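Local coordinates for protein DELTA1-pyrroline-2-carboxylate reductase (Thermococcus litoralis DSM 5473, PDB 6T3E) that probably catalyses the NAD(P)H-dependent reduction of Delta1-pyrroline-2-carboxylate to L-proline, a step of L-hydroxyproline metabolism, at residues I219-G233 / I242-D256. Residues are numbered along the deposited sequence; the frame is centred on the assembly and turned at random.
Sequences ILIVATTAREPVVKG and INSVGWVGRDARELD. With NAI (1,4-dihydronicotinamide adenine dinucleotide), chain F.
Leu220 and Val222 pair with Ile242 and Ser244 as adjacent parallel strands in the Rossmann-type sheet of this reductase, an example of strand ends and loops building a dinucleotide site. Asn243 is the centre of the pairing: its N donates to Leu220 O (2.9 Å), while its O accepts from Val222 N. The tightly packed part lies at the strand ends, where the extended Glu254 side chain slides past Val222 in the opposite direction, CD against Val222 CG1 (3.4 Å). With CG between the backbone N and carbonyl carbon (chi1 64°), Glu254 turns its buried carboxylate back to the strand ends: OE1 takes Thr224 N (3.0 Å), and OE2 takes Ser244 OG on its anti side, tilted out of the carboxylate plane. Lys319 also bonds Ser244 OG and forms a long, weak ion pair with OE2, which probably eases the negative charge. Nearby, the nicotinamide ribose of NADH bridges the two loops, its O3D donating to Thr224 O and accepting from Trp247 N (3.0 Å). Toward solvent, contact alone joins the side chains: Val248 CG1 covers one Arg227 guanidinium face, and Pro229 CG one of Arg253, whose NH1 bonds Ser257 OG. Glu254 O receives two amides, Val231 N nearly head-on and Val230 N from above the carbonyl plane.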
# COMPACT_ATOMS: atom_id res chain seq x y z
N ILE B 219 -11.86 -12.79 31.46
CA ILE B 219 -11.51 -12.27 30.14
C ILE B 219 -10.50 -13.21 29.51
O ILE B 219 -9.49 -13.55 30.14
CB ILE B 219 -10.93 -10.84 30.22
CG1 ILE B 219 -11.97 -9.86 30.73
CG2 ILE B 219 -10.41 -10.41 28.85
CD1 ILE B 219 -11.40 -8.49 31.02
N LEU B 220 -10.74 -13.62 28.28
CA LEU B 220 -9.84 -14.53 27.59
C LEU B 220 -9.15 -13.81 26.45
O LEU B 220 -9.81 -13.15 25.63
CB LEU B 220 -10.59 -15.76 27.06
CG LEU B 220 -9.74 -16.77 26.29
CD1 LEU B 220 -8.67 -17.35 27.21
CD2 LEU B 220 -10.60 -17.86 25.70
N ILE B 221 -7.84 -13.97 26.37
CA ILE B 221 -7.02 -13.39 25.32
C ILE B 221 -6.50 -14.54 24.47
O ILE B 221 -5.83 -15.45 24.98
CB ILE B 221 -5.85 -12.57 25.89
CG1 ILE B 221 -6.35 -11.28 26.56
CG2 ILE B 221 -4.82 -12.26 24.82
CD1 ILE B 221 -5.38 -10.74 27.61
N VAL B 222 -6.81 -14.51 23.17
CA VAL B 222 -6.32 -15.50 22.21
C VAL B 222 -5.51 -14.74 21.16
O VAL B 222 -6.05 -13.84 20.49
CB VAL B 222 -7.47 -16.30 21.57
CG1 VAL B 222 -6.94 -17.58 20.98
CG2 VAL B 222 -8.57 -16.62 22.59
N ALA B 223 -4.21 -15.09 21.04
CA ALA B 223 -3.22 -14.45 20.13
C ALA B 223 -2.27 -15.54 19.63
O ALA B 223 -1.07 -15.62 19.96
CB ALA B 223 -2.44 -13.33 20.82
N THR B 224 -2.81 -16.40 18.78
CA THR B 224 -2.16 -17.63 18.37
C THR B 224 -1.69 -17.54 16.92
O THR B 224 -2.02 -16.61 16.18
CB THR B 224 -3.15 -18.76 18.64
OG1 THR B 224 -3.34 -18.87 20.06
CG2 THR B 224 -2.71 -20.05 18.16
N THR B 225 -0.82 -18.47 16.55
CA THR B 225 -0.41 -18.71 15.16
C THR B 225 -1.09 -19.94 14.56
O THR B 225 -0.97 -20.19 13.35
CB THR B 225 1.13 -18.85 15.14
OG1 THR B 225 1.72 -17.57 15.35
CG2 THR B 225 1.70 -19.46 13.87
N ALA B 226 -1.85 -20.68 15.37
CA ALA B 226 -2.48 -21.92 14.94
C ALA B 226 -3.47 -21.69 13.81
O ALA B 226 -4.18 -20.68 13.77
CB ALA B 226 -3.18 -22.58 16.13
N ARG B 227 -3.56 -22.69 12.93
CA ARG B 227 -4.48 -22.65 11.80
C ARG B 227 -5.76 -23.43 12.05
O ARG B 227 -6.64 -23.46 11.19
CB ARG B 227 -3.78 -23.16 10.54
CG ARG B 227 -2.69 -22.23 10.04
CD ARG B 227 -1.81 -22.88 9.00
NE ARG B 227 -0.92 -21.93 8.33
CZ ARG B 227 0.21 -21.45 8.84
NH1 ARG B 227 0.62 -21.82 10.05
NH2 ARG B 227 0.95 -20.59 8.14
N GLU B 228 -5.90 -24.02 13.23
CA GLU B 228 -7.06 -24.81 13.58
C GLU B 228 -7.46 -24.46 15.01
O GLU B 228 -6.63 -24.01 15.79
CB GLU B 228 -6.77 -26.31 13.45
CG GLU B 228 -6.83 -26.81 12.00
CD GLU B 228 -5.77 -27.85 11.69
OE1 GLU B 228 -5.05 -27.69 10.68
OE2 GLU B 228 -5.66 -28.84 12.45
N PRO B 229 -8.74 -24.64 15.36
CA PRO B 229 -9.23 -24.13 16.64
C PRO B 229 -8.45 -24.65 17.84
O PRO B 229 -8.12 -25.84 17.93
CB PRO B 229 -10.68 -24.63 16.67
CG PRO B 229 -11.06 -24.68 15.23
CD PRO B 229 -9.83 -25.12 14.49
N VAL B 230 -8.16 -23.73 18.76
CA VAL B 230 -7.57 -24.06 20.04
C VAL B 230 -8.57 -23.88 21.17
O VAL B 230 -8.42 -24.53 22.22
CB VAL B 230 -6.31 -23.20 20.31
CG1 VAL B 230 -5.48 -23.79 21.44
CG2 VAL B 230 -5.47 -23.06 19.06
N VAL B 231 -9.58 -23.03 21.00
CA VAL B 231 -10.57 -22.75 22.02
C VAL B 231 -11.86 -23.46 21.65
O VAL B 231 -12.45 -23.16 20.60
CB VAL B 231 -10.81 -21.24 22.17
CG1 VAL B 231 -11.77 -20.98 23.32
CG2 VAL B 231 -9.49 -20.52 22.41
N LYS B 232 -12.31 -24.36 22.52
CA LYS B 232 -13.58 -25.05 22.35
C LYS B 232 -14.68 -24.32 23.12
O LYS B 232 -14.52 -24.00 24.31
CB LYS B 232 -13.48 -26.49 22.84
CG LYS B 232 -12.54 -27.38 22.02
CD LYS B 232 -12.79 -28.87 22.29
CE LYS B 232 -12.04 -29.77 21.29
NZ LYS B 232 -10.56 -29.76 21.49
N GLY B 233 -15.82 -24.12 22.46
CA GLY B 233 -16.90 -23.39 23.10
C GLY B 233 -17.44 -24.07 24.33
O GLY B 233 -17.87 -23.40 25.27
N ILE B 242 -14.16 -12.36 25.40
CA ILE B 242 -13.08 -12.94 24.60
C ILE B 242 -12.56 -11.88 23.64
O ILE B 242 -13.33 -11.25 22.91
CB ILE B 242 -13.54 -14.17 23.80
CG1 ILE B 242 -14.51 -15.03 24.62
CG2 ILE B 242 -12.35 -14.99 23.35
CD1 ILE B 242 -13.86 -15.67 25.82
N ASN B 243 -11.24 -11.73 23.60
CA ASN B 243 -10.55 -10.95 22.58
C ASN B 243 -9.71 -11.90 21.74
O ASN B 243 -8.82 -12.58 22.27
CB ASN B 243 -9.68 -9.86 23.21
CG ASN B 243 -10.50 -8.82 23.96
OD1 ASN B 243 -11.40 -8.20 23.40
ND2 ASN B 243 -10.18 -8.63 25.23
N SER B 244 -10.03 -11.99 20.46
CA SER B 244 -9.34 -12.88 19.53
C SER B 244 -8.73 -12.05 18.41
O SER B 244 -9.45 -11.37 17.67
CB SER B 244 -10.31 -13.93 18.97
OG SER B 244 -9.68 -14.77 18.03
N VAL B 245 -7.40 -12.07 18.31
CA VAL B 245 -6.70 -11.24 17.34
C VAL B 245 -5.90 -12.07 16.35
O VAL B 245 -5.34 -11.51 15.39
CB VAL B 245 -5.81 -10.19 18.03
CG1 VAL B 245 -6.55 -9.57 19.20
CG2 VAL B 245 -4.51 -10.82 18.49
N GLY B 246 -5.87 -13.39 16.52
CA GLY B 246 -5.08 -14.21 15.63
C GLY B 246 -5.61 -14.14 14.21
O GLY B 246 -6.80 -13.90 13.98
N TRP B 247 -4.70 -14.29 13.26
CA TRP B 247 -5.04 -14.31 11.84
C TRP B 247 -3.90 -14.97 11.09
O TRP B 247 -2.75 -14.54 11.22
CB TRP B 247 -5.30 -12.90 11.32
CG TRP B 247 -5.59 -12.89 9.86
CD1 TRP B 247 -6.81 -13.02 9.26
CD2 TRP B 247 -4.63 -12.78 8.80
NE1 TRP B 247 -6.68 -12.98 7.89
CE2 TRP B 247 -5.35 -12.83 7.58
CE3 TRP B 247 -3.25 -12.63 8.76
CZ2 TRP B 247 -4.73 -12.75 6.34
CZ3 TRP B 247 -2.63 -12.55 7.54
CH2 TRP B 247 -3.37 -12.61 6.33
N VAL B 248 -4.20 -16.02 10.32
CA VAL B 248 -3.22 -16.62 9.41
C VAL B 248 -3.90 -16.89 8.07
O VAL B 248 -3.65 -17.92 7.43
CB VAL B 248 -2.58 -17.90 9.97
CG1 VAL B 248 -1.23 -18.19 9.29
CG2 VAL B 248 -2.39 -17.84 11.49
N GLY B 249 -4.76 -15.99 7.63
CA GLY B 249 -5.46 -16.13 6.37
C GLY B 249 -6.94 -16.42 6.56
O GLY B 249 -7.45 -16.52 7.68
N ARG B 250 -7.63 -16.52 5.43
CA ARG B 250 -9.05 -16.83 5.46
C ARG B 250 -9.34 -18.31 5.67
O ARG B 250 -10.50 -18.67 5.89
CB ARG B 250 -9.70 -16.37 4.17
CG ARG B 250 -9.24 -15.04 3.66
CD ARG B 250 -9.71 -14.86 2.21
NE ARG B 250 -10.87 -15.69 1.89
CZ ARG B 250 -12.15 -15.29 1.93
NH1 ARG B 250 -12.46 -14.04 2.28
NH2 ARG B 250 -13.12 -16.15 1.62
N ASP B 251 -8.34 -19.19 5.60
CA ASP B 251 -8.57 -20.60 5.85
C ASP B 251 -8.30 -21.01 7.29
O ASP B 251 -8.55 -22.16 7.64
CB ASP B 251 -7.68 -21.48 4.96
CG ASP B 251 -7.86 -21.18 3.50
OD1 ASP B 251 -6.87 -21.35 2.76
OD2 ASP B 251 -8.98 -20.78 3.11
N ALA B 252 -7.77 -20.11 8.10
CA ALA B 252 -7.31 -20.44 9.44
C ALA B 252 -8.20 -19.82 10.50
O ALA B 252 -8.80 -18.76 10.30
CB ALA B 252 -5.86 -19.99 9.64
N ARG B 253 -8.25 -20.48 11.66
CA ARG B 253 -9.01 -19.99 12.80
C ARG B 253 -8.46 -20.62 14.06
O ARG B 253 -7.86 -21.69 14.02
CB ARG B 253 -10.50 -20.29 12.66
CG ARG B 253 -10.82 -21.74 12.52
CD ARG B 253 -12.29 -21.95 12.65
NE ARG B 253 -12.64 -23.34 12.42
CZ ARG B 253 -13.87 -23.82 12.54
NH1 ARG B 253 -14.86 -23.01 12.89
NH2 ARG B 253 -14.11 -25.10 12.32
N GLU B 254 -8.66 -19.92 15.19
CA GLU B 254 -8.27 -20.38 16.52
C GLU B 254 -9.47 -20.61 17.42
O GLU B 254 -9.30 -21.10 18.54
CB GLU B 254 -7.30 -19.37 17.17
CG GLU B 254 -7.87 -17.95 17.45
CD GLU B 254 -6.81 -16.83 17.66
OE1 GLU B 254 -5.67 -17.11 18.09
OE2 GLU B 254 -7.11 -15.65 17.37
N LEU B 255 -10.68 -20.28 16.97
CA LEU B 255 -11.91 -20.51 17.72
C LEU B 255 -12.78 -21.49 16.95
O LEU B 255 -12.99 -21.31 15.75
CB LEU B 255 -12.67 -19.20 17.94
CG LEU B 255 -11.78 -17.97 18.10
CD1 LEU B 255 -12.61 -16.69 18.05
CD2 LEU B 255 -11.02 -18.08 19.40
N ASP B 256 -13.31 -22.49 17.64
CA ASP B 256 -14.22 -23.40 16.96
C ASP B 256 -15.55 -22.70 16.67
O ASP B 256 -15.83 -21.59 17.15
CB ASP B 256 -14.42 -24.68 17.76
CG ASP B 256 -15.20 -24.48 19.04
OD1 ASP B 256 -15.30 -23.32 19.52
OD2 ASP B 256 -15.71 -25.49 19.59
PA NAI F . 4.08 -14.77 17.76
O1A NAI F . 4.64 -15.84 16.85
O2A NAI F . 5.21 -13.93 18.31
O5B NAI F . 3.15 -15.39 18.96
C5B NAI F . 2.24 -16.41 18.54
C4B NAI F . 2.02 -17.43 19.74
O4B NAI F . 1.06 -18.25 19.46
C3B NAI F . 3.29 -18.29 19.92
O3B NAI F . 3.75 -18.12 21.18
C2B NAI F . 2.80 -19.73 19.65
O2B NAI F . 3.61 -20.73 20.45
C1B NAI F . 1.56 -19.68 20.03
N9A NAI F . 0.77 -20.74 19.47
C8A NAI F . 0.75 -21.02 18.16
N7A NAI F . -0.07 -22.05 17.98
C5A NAI F . -0.57 -22.40 19.18
C6A NAI F . -1.46 -23.39 19.52
N6A NAI F . -2.16 -24.40 18.75
N1A NAI F . -1.81 -23.56 20.80
C2A NAI F . -1.29 -22.73 21.74
N3A NAI F . -0.42 -21.75 21.40
C4A NAI F . -0.06 -21.60 20.10
O3 NAI F . 3.07 -13.85 16.80
PN NAI F . 2.17 -12.58 17.39
O1N NAI F . 2.91 -11.34 16.93
O2N NAI F . 2.01 -12.66 18.88
O5D NAI F . 0.69 -12.63 16.72
C5D NAI F . -0.26 -13.41 17.33
C4D NAI F . -1.50 -13.49 16.40
O4D NAI F . -2.10 -12.32 16.29
C3D NAI F . -1.06 -13.87 14.98
O3D NAI F . -1.97 -14.76 14.45
C2D NAI F . -1.13 -12.56 14.18
O2D NAI F . -1.31 -12.90 12.70
C1D NAI F . -2.17 -11.97 14.71
N1N NAI F . -2.08 -10.51 14.56
C2N NAI F . -3.25 -9.72 14.23
C3N NAI F . -3.27 -8.19 14.53
C7N NAI F . -4.67 -7.58 14.80
O7N NAI F . -5.59 -8.30 14.82
N7N NAI F . -4.82 -6.12 15.03
C4N NAI F . -2.06 -7.52 15.16
C5N NAI F . -0.76 -8.31 14.96
C6N NAI F . -0.81 -9.83 14.73